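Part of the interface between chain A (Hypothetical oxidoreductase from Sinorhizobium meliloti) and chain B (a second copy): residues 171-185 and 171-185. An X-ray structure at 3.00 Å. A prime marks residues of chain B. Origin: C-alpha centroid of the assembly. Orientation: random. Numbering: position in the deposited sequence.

Chain A (171-185) LAGKAVSAAVEGEIR
Chain B (171-185) LAGKAVSAAVEGEIR

Residues 171-181 of each chain belong to a helix that begins earlier in the chain (phi/psi near -60/-45), and the two copies pack side by side, running the same way at 31° with axes 8.6 Å apart at closest approach. The register is symmetric, each residue level with its own copy: Ala172 CA to Ala172′ CA is 4.9 Å, Val176 CA to Val176′ CA 4.8 Å and Val180 CA to Val180′ CA 5.4 Å. Ala172 CB lies 4.2 Å from Ala172′ CB, while Ala175 and Ala179 point toward the partner with nothing beyond CB, leaving room for its valines.

Val176 is the centre of the contact. Its CA-CB bond points sideways, and chi1 is t (174°; 171° in Val176′), a rotamer that lets both methyls touch the partner: Val176 CG2 lies 3.9 Å from Val176′ CG2 and 3.8 Å from Ala175′ CB, and Val176 CG1 is 3.4 Å from Ala179′ CB. Val180, also t (175°), brings CG2 to 3.8 Å from Ala179′ CB and 3.5 Å from Ala179′ O. No hydrogen bond crosses; the contact is apolar packing.

Gly182 is the first residue to leave helical phi/psi, at 158/-156, where a CB would jam against the preceding carbonyl O. Glu183 (-62/145) leads into strand 184-185. Ile184, chi1 p (49°) and chi2 t (-159°), points toward the partner, its CD1 4.3 Å from Val176′ CG1. Lys174 and Glu181 stay out of reach and exposed.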

ATOM      1  N   LEU A 171     -10.681  -3.589   7.407  1.00 51.36           N
ATOM      2  CA  LEU A 171     -10.955  -5.014   7.315  1.00 51.00           C
ATOM      3  C   LEU A 171     -10.296  -5.850   8.390  1.00 57.08           C
ATOM      4  O   LEU A 171     -10.936  -6.778   8.877  1.00 57.88           O
ATOM      5  CB  LEU A 171     -10.586  -5.545   5.939  1.00 50.12           C
ATOM      6  CG  LEU A 171     -11.548  -5.164   4.809  1.00 53.47           C
ATOM      7  CD1 LEU A 171     -11.067  -5.675   3.509  1.00 52.36           C
ATOM      8  CD2 LEU A 171     -12.910  -5.716   5.045  1.00 54.79           C
ATOM      9  N   ALA A 172      -9.046  -5.545   8.770  1.00 53.74           N
ATOM     10  CA  ALA A 172      -8.358  -6.251   9.854  1.00 53.26           C
ATOM     11  C   ALA A 172      -9.220  -6.242  11.112  1.00 59.63           C
ATOM     12  O   ALA A 172      -9.466  -7.315  11.660  1.00 60.97           O
ATOM     13  CB  ALA A 172      -7.018  -5.597  10.142  1.00 53.78           C
ATOM     14  N   GLY A 173      -9.711  -5.047  11.517  1.00 56.72           N
ATOM     15  CA  GLY A 173     -10.582  -4.862  12.682  1.00 56.84           C
ATOM     16  C   GLY A 173     -11.880  -5.646  12.559  1.00 59.47           C
ATOM     17  O   GLY A 173     -12.275  -6.369  13.481  1.00 59.15           O
ATOM     18  N   LYS A 174     -12.519  -5.537  11.377  1.00 54.25           N
ATOM     19  CA  LYS A 174     -13.769  -6.198  11.016  1.00 53.94           C
ATOM     20  C   LYS A 174     -13.634  -7.743  11.162  1.00 56.72           C
ATOM     21  O   LYS A 174     -14.555  -8.397  11.675  1.00 57.58           O
ATOM     22  CB  LYS A 174     -14.128  -5.823   9.566  1.00 55.97           C
ATOM     23  CG  LYS A 174     -15.469  -5.162   9.393  1.00 42.30           C
ATOM     24  CD  LYS A 174     -16.156  -5.641   8.088  1.00 54.00           C
ATOM     25  CE  LYS A 174     -17.618  -5.211   7.995  1.00 60.25           C
ATOM     26  NZ  LYS A 174     -18.273  -5.667   6.731  1.00 61.28           N
ATOM     27  N   ALA A 175     -12.460  -8.297  10.723  1.00 48.45           N
ATOM     28  CA  ALA A 175     -12.097  -9.704  10.779  1.00 46.78           C
ATOM     29  C   ALA A 175     -11.976 -10.180  12.210  1.00 50.22           C
ATOM     30  O   ALA A 175     -12.555 -11.197  12.557  1.00 50.97           O
ATOM     31  CB  ALA A 175     -10.794  -9.924  10.051  1.00 46.76           C
ATOM     32  N   VAL A 176     -11.259  -9.427  13.046  1.00 46.83           N
ATOM     33  CA  VAL A 176     -11.047  -9.715  14.463  1.00 47.37           C
ATOM     34  C   VAL A 176     -12.420  -9.763  15.201  1.00 56.93           C
ATOM     35  O   VAL A 176     -12.684 -10.717  15.934  1.00 58.11           O
ATOM     36  CB  VAL A 176     -10.053  -8.697  15.101  1.00 49.98           C
ATOM     37  CG1 VAL A 176      -9.945  -8.905  16.600  1.00 50.01           C
ATOM     38  CG2 VAL A 176      -8.665  -8.794  14.475  1.00 49.00           C
ATOM     39  N   SER A 177     -13.301  -8.779  14.962  1.00 56.21           N
ATOM     40  CA  SER A 177     -14.603  -8.774  15.610  1.00 59.23           C
ATOM     41  C   SER A 177     -15.389 -10.063  15.283  1.00 68.16           C
ATOM     42  O   SER A 177     -15.912 -10.704  16.203  1.00 70.95           O
ATOM     43  CB  SER A 177     -15.410  -7.544  15.212  1.00 62.91           C
ATOM     44  OG  SER A 177     -16.650  -7.516  15.905  1.00 67.92           O
ATOM     45  N   ALA A 178     -15.399 -10.456  13.991  1.00 63.54           N
ATOM     46  CA  ALA A 178     -16.066 -11.640  13.449  1.00 63.75           C
ATOM     47  C   ALA A 178     -15.508 -12.926  14.037  1.00 69.24           C
ATOM     48  O   ALA A 178     -16.271 -13.817  14.422  1.00 71.32           O
ATOM     49  CB  ALA A 178     -15.921 -11.670  11.941  1.00 63.54           C
ATOM     50  N   ALA A 179     -14.177 -13.025  14.099  1.00 63.42           N
ATOM     51  CA  ALA A 179     -13.447 -14.187  14.605  1.00 61.27           C
ATOM     52  C   ALA A 179     -13.831 -14.541  16.042  1.00 60.77           C
ATOM     53  O   ALA A 179     -13.917 -15.723  16.382  1.00 60.99           O
ATOM     54  CB  ALA A 179     -11.958 -13.913  14.529  1.00 60.49           C
ATOM     55  N   VAL A 180     -14.083 -13.517  16.864  1.00 52.72           N
ATOM     56  CA  VAL A 180     -14.426 -13.712  18.267  1.00 52.67           C
ATOM     57  C   VAL A 180     -15.905 -14.141  18.406  1.00 60.47           C
ATOM     58  O   VAL A 180     -16.225 -14.904  19.327  1.00 63.04           O
ATOM     59  CB  VAL A 180     -14.090 -12.462  19.118  1.00 54.24           C
ATOM     60  CG1 VAL A 180     -14.556 -12.634  20.569  1.00 54.01           C
ATOM     61  CG2 VAL A 180     -12.586 -12.140  19.048  1.00 52.19           C
ATOM     62  N   GLU A 181     -16.784 -13.683  17.478  1.00 55.76           N
ATOM     63  CA  GLU A 181     -18.220 -13.979  17.459  1.00 56.39           C
ATOM     64  C   GLU A 181     -18.504 -15.504  17.319  1.00 64.94           C
ATOM     65  O   GLU A 181     -19.517 -15.998  17.815  1.00 67.94           O
ATOM     66  CB  GLU A 181     -18.903 -13.197  16.334  1.00 57.08           C
ATOM     67  CG  GLU A 181     -19.722 -12.004  16.785  1.00 66.45           C
ATOM     68  CD  GLU A 181     -20.314 -11.194  15.645  1.00103.88           C
ATOM     69  OE1 GLU A 181     -21.296 -11.662  15.019  1.00112.05           O
ATOM     70  OE2 GLU A 181     -19.784 -10.092  15.374  1.00104.20           O
ATOM     71  N   GLY A 182     -17.609 -16.225  16.669  1.00 60.39           N
ATOM     72  CA  GLY A 182     -17.732 -17.664  16.507  1.00 60.52           C
ATOM     73  C   GLY A 182     -16.932 -18.161  15.335  1.00 64.29           C
ATOM     74  O   GLY A 182     -15.961 -17.503  14.927  1.00 65.04           O
ATOM     75  N   GLU A 183     -17.340 -19.323  14.782  1.00 60.35           N
ATOM     76  CA  GLU A 183     -16.664 -19.921  13.621  1.00 59.92           C
ATOM     77  C   GLU A 183     -16.744 -18.982  12.413  1.00 65.33           C
ATOM     78  O   GLU A 183     -17.726 -18.237  12.270  1.00 67.69           O
ATOM     79  CB  GLU A 183     -17.195 -21.330  13.267  1.00 61.53           C
ATOM     80  CG  GLU A 183     -18.620 -21.328  12.757  1.00 71.00           C
ATOM     81  CD  GLU A 183     -19.278 -22.634  12.346  1.00 80.56           C
ATOM     82  OE1 GLU A 183     -18.727 -23.721  12.629  1.00 55.95           O
ATOM     83  OE2 GLU A 183     -20.398 -22.554  11.790  1.00 71.55           O
ATOM     84  N   ILE A 184     -15.685 -18.974  11.600  1.00 59.00           N
ATOM     85  CA  ILE A 184     -15.624 -18.158  10.398  1.00 59.04           C
ATOM     86  C   ILE A 184     -15.428 -19.062   9.169  1.00 65.91           C
ATOM     87  O   ILE A 184     -14.693 -20.065   9.217  1.00 66.87           O
ATOM     88  CB  ILE A 184     -14.514 -17.064  10.457  1.00 61.32           C
ATOM     89  CG1 ILE A 184     -13.167 -17.684  10.898  1.00 62.24           C
ATOM     90  CG2 ILE A 184     -14.933 -15.854  11.281  1.00 61.52           C
ATOM     91  CD1 ILE A 184     -12.054 -16.803  11.506  1.00 73.25           C
ATOM     92  N   ARG A 185     -16.077 -18.690   8.060  1.00 60.83           N
ATOM     93  CA  ARG A 185     -15.845 -19.374   6.813  1.00 59.73           C
ATOM     94  C   ARG A 185     -14.714 -18.623   6.132  1.00 64.27           C
ATOM     95  O   ARG A 185     -14.855 -17.429   5.827  1.00 64.61           O
ATOM     96  CB  ARG A 185     -17.099 -19.427   5.949  1.00 56.79           C
ATOM     97  CG  ARG A 185     -16.748 -19.893   4.561  1.00 58.43           C
ATOM     98  CD  ARG A 185     -17.921 -19.877   3.645  1.00 63.76           C
ATOM     99  NE  ARG A 185     -18.737 -21.073   3.791  1.00 60.28           N
ATOM    100  CZ  ARG A 185     -19.952 -21.057   4.308  1.00 80.53           C
ATOM    101  NH1 ARG A 185     -20.490 -19.908   4.728  1.00 72.76           N
ATOM    102  NH2 ARG A 185     -20.657 -22.184   4.399  1.00 62.09           N
TER
ATOM    103  N   LEU B 171      -0.171  -9.315   9.465  1.00 46.28           N
ATOM    104  CA  LEU B 171      -0.650  -8.868  10.756  1.00 46.29           C
ATOM    105  C   LEU B 171      -2.116  -9.075  10.961  1.00 57.29           C
ATOM    106  O   LEU B 171      -2.502  -9.401  12.085  1.00 60.99           O
ATOM    107  CB  LEU B 171      -0.301  -7.412  11.014  1.00 44.87           C
ATOM    108  CG  LEU B 171       1.163  -7.121  11.257  1.00 47.41           C
ATOM    109  CD1 LEU B 171       1.375  -5.676  11.374  1.00 46.83           C
ATOM    110  CD2 LEU B 171       1.635  -7.756  12.495  1.00 49.42           C
ATOM    111  N   ALA B 172      -2.944  -8.910   9.918  1.00 55.23           N
ATOM    112  CA  ALA B 172      -4.396  -9.168  10.028  1.00 55.30           C
ATOM    113  C   ALA B 172      -4.637 -10.581  10.546  1.00 56.85           C
ATOM    114  O   ALA B 172      -5.327 -10.750  11.546  1.00 55.50           O
ATOM    115  CB  ALA B 172      -5.081  -8.988   8.674  1.00 56.31           C
ATOM    116  N   GLY B 173      -3.987 -11.561   9.909  1.00 53.13           N
ATOM    117  CA  GLY B 173      -4.100 -12.963  10.295  1.00 53.17           C
ATOM    118  C   GLY B 173      -3.630 -13.206  11.715  1.00 53.30           C
ATOM    119  O   GLY B 173      -4.322 -13.874  12.487  1.00 51.87           O
ATOM    120  N   LYS B 174      -2.456 -12.604  12.068  1.00 47.90           N
ATOM    121  CA  LYS B 174      -1.774 -12.703  13.357  1.00 46.76           C
ATOM    122  C   LYS B 174      -2.716 -12.227  14.476  1.00 54.32           C
ATOM    123  O   LYS B 174      -2.810 -12.871  15.533  1.00 55.27           O
ATOM    124  CB  LYS B 174      -0.493 -11.869  13.297  1.00 46.24           C
ATOM    125  CG  LYS B 174       0.787 -12.638  13.568  1.00 56.32           C
ATOM    126  CD  LYS B 174       1.822 -11.771  14.310  1.00 58.26           C
ATOM    127  CE  LYS B 174       3.020 -12.552  14.827  1.00 63.14           C
ATOM    128  NZ  LYS B 174       3.977 -11.701  15.623  1.00 68.37           N
ATOM    129  N   ALA B 175      -3.446 -11.124  14.197  1.00 51.21           N
ATOM    130  CA  ALA B 175      -4.400 -10.463  15.078  1.00 50.83           C
ATOM    131  C   ALA B 175      -5.586 -11.340  15.340  1.00 53.63           C
ATOM    132  O   ALA B 175      -5.943 -11.537  16.491  1.00 54.15           O
ATOM    133  CB  ALA B 175      -4.858  -9.154  14.446  1.00 51.38           C
ATOM    134  N   VAL B 176      -6.189 -11.885  14.277  1.00 49.56           N
ATOM    135  CA  VAL B 176      -7.354 -12.774  14.336  1.00 48.83           C
ATOM    136  C   VAL B 176      -7.012 -14.012  15.185  1.00 55.44           C
ATOM    137  O   VAL B 176      -7.778 -14.324  16.082  1.00 55.82           O
ATOM    138  CB  VAL B 176      -7.837 -13.147  12.908  1.00 50.85           C
ATOM    139  CG1 VAL B 176      -8.889 -14.234  12.930  1.00 50.91           C
ATOM    140  CG2 VAL B 176      -8.363 -11.920  12.179  1.00 49.71           C
ATOM    141  N   SER B 177      -5.844 -14.650  14.972  1.00 54.04           N
ATOM    142  CA  SER B 177      -5.455 -15.824  15.753  1.00 56.76           C
ATOM    143  C   SER B 177      -5.439 -15.520  17.231  1.00 64.45           C
ATOM    144  O   SER B 177      -6.036 -16.269  18.009  1.00 67.49           O
ATOM    145  CB  SER B 177      -4.096 -16.356  15.328  1.00 61.93           C
ATOM    146  OG  SER B 177      -3.852 -17.581  16.006  1.00 73.75           O
ATOM    147  N   ALA B 178      -4.822 -14.383  17.600  1.00 59.99           N
ATOM    148  CA  ALA B 178      -4.678 -13.850  18.965  1.00 58.38           C
ATOM    149  C   ALA B 178      -6.015 -13.569  19.601  1.00 60.35           C
ATOM    150  O   ALA B 178      -6.244 -13.963  20.745  1.00 62.28           O
ATOM    151  CB  ALA B 178      -3.838 -12.572  18.947  1.00 57.60           C
ATOM    152  N   ALA B 179      -6.893 -12.890  18.864  1.00 54.31           N
ATOM    153  CA  ALA B 179      -8.235 -12.493  19.307  1.00 53.77           C
ATOM    154  C   ALA B 179      -9.096 -13.680  19.773  1.00 56.20           C
ATOM    155  O   ALA B 179      -9.840 -13.565  20.750  1.00 57.08           O
ATOM    156  CB  ALA B 179      -8.945 -11.777  18.176  1.00 53.94           C
ATOM    157  N   VAL B 180      -8.971 -14.815  19.087  1.00 50.84           N
ATOM    158  CA  VAL B 180      -9.727 -16.032  19.372  1.00 50.28           C
ATOM    159  C   VAL B 180      -9.128 -16.751  20.600  1.00 58.21           C
ATOM    160  O   VAL B 180      -9.899 -17.352  21.358  1.00 60.22           O
ATOM    161  CB  VAL B 180      -9.810 -16.940  18.118  1.00 51.97           C
ATOM    162  CG1 VAL B 180     -10.472 -18.261  18.430  1.00 53.43           C
ATOM    163  CG2 VAL B 180     -10.551 -16.242  16.982  1.00 50.03           C
ATOM    164  N   GLU B 181      -7.783 -16.635  20.828  1.00 54.99           N
ATOM    165  CA  GLU B 181      -7.055 -17.252  21.949  1.00 56.47           C
ATOM    166  C   GLU B 181      -7.592 -16.778  23.322  1.00 65.13           C
ATOM    167  O   GLU B 181      -7.599 -17.552  24.282  1.00 67.81           O
ATOM    168  CB  GLU B 181      -5.540 -16.958  21.831  1.00 57.19           C
ATOM    169  CG  GLU B 181      -4.687 -18.146  21.412  1.00 71.25           C
ATOM    170  CD  GLU B 181      -3.225 -17.827  21.168  1.00103.70           C
ATOM    171  OE1 GLU B 181      -2.485 -17.652  22.164  1.00 98.36           O
ATOM    172  OE2 GLU B 181      -2.820 -17.741  19.983  1.00105.82           O
ATOM    173  N   GLY B 182      -8.034 -15.524  23.392  1.00 60.89           N
ATOM    174  CA  GLY B 182      -8.580 -14.930  24.601  1.00 59.79           C
ATOM    175  C   GLY B 182      -8.538 -13.426  24.525  1.00 60.83           C
ATOM    176  O   GLY B 182      -8.547 -12.861  23.425  1.00 59.03           O
ATOM    177  N   GLU B 183      -8.485 -12.770  25.700  1.00 57.21           N
ATOM    178  CA  GLU B 183      -8.433 -11.304  25.786  1.00 56.35           C
ATOM    179  C   GLU B 183      -7.166 -10.742  25.130  1.00 61.83           C
ATOM    180  O   GLU B 183      -6.089 -11.377  25.147  1.00 64.49           O
ATOM    181  CB  GLU B 183      -8.537 -10.804  27.234  1.00 57.92           C
ATOM    182  CG  GLU B 183      -7.349 -11.182  28.103  1.00 66.15           C
ATOM    183  CD  GLU B 183      -7.334 -10.715  29.543  1.00 74.66           C
ATOM    184  OE1 GLU B 183      -8.398 -10.274  30.057  1.00 39.90           O
ATOM    185  OE2 GLU B 183      -6.246 -10.833  30.158  1.00 64.38           O
ATOM    186  N   ILE B 184      -7.313  -9.569  24.517  1.00 56.66           N
ATOM    187  CA  ILE B 184      -6.197  -8.883  23.860  1.00 56.22           C
ATOM    188  C   ILE B 184      -5.993  -7.497  24.499  1.00 60.46           C
ATOM    189  O   ILE B 184      -6.965  -6.797  24.839  1.00 60.26           O
ATOM    190  CB  ILE B 184      -6.359  -8.756  22.319  1.00 58.02           C
ATOM    191  CG1 ILE B 184      -7.770  -8.189  21.982  1.00 59.11           C
ATOM    192  CG2 ILE B 184      -6.016 -10.053  21.609  1.00 57.06           C
ATOM    193  CD1 ILE B 184      -8.406  -8.411  20.578  1.00 75.11           C
ATOM    194  N   ARG B 185      -4.721  -7.105  24.638  1.00 53.72           N
ATOM    195  CA  ARG B 185      -4.423  -5.783  25.076  1.00 52.01           C
ATOM    196  C   ARG B 185      -4.325  -4.936  23.810  1.00 57.36           C
ATOM    197  O   ARG B 185      -3.461  -5.190  22.958  1.00 57.93           O
ATOM    198  CB  ARG B 185      -3.154  -5.750  25.903  1.00 47.99           C
ATOM    199  CG  ARG B 185      -2.712  -4.337  26.102  1.00 48.28           C
ATOM    200  CD  ARG B 185      -1.412  -4.261  26.822  1.00 46.85           C
ATOM    201  NE  ARG B 185      -1.590  -4.309  28.266  1.00 52.98           N
ATOM    202  CZ  ARG B 185      -1.130  -5.305  28.988  1.00 57.22           C
ATOM    203  NH1 ARG B 185      -0.484  -6.302  28.405  1.00 56.54           N
ATOM    204  NH2 ARG B 185      -1.285  -5.300  30.308  1.00 28.52           N
TER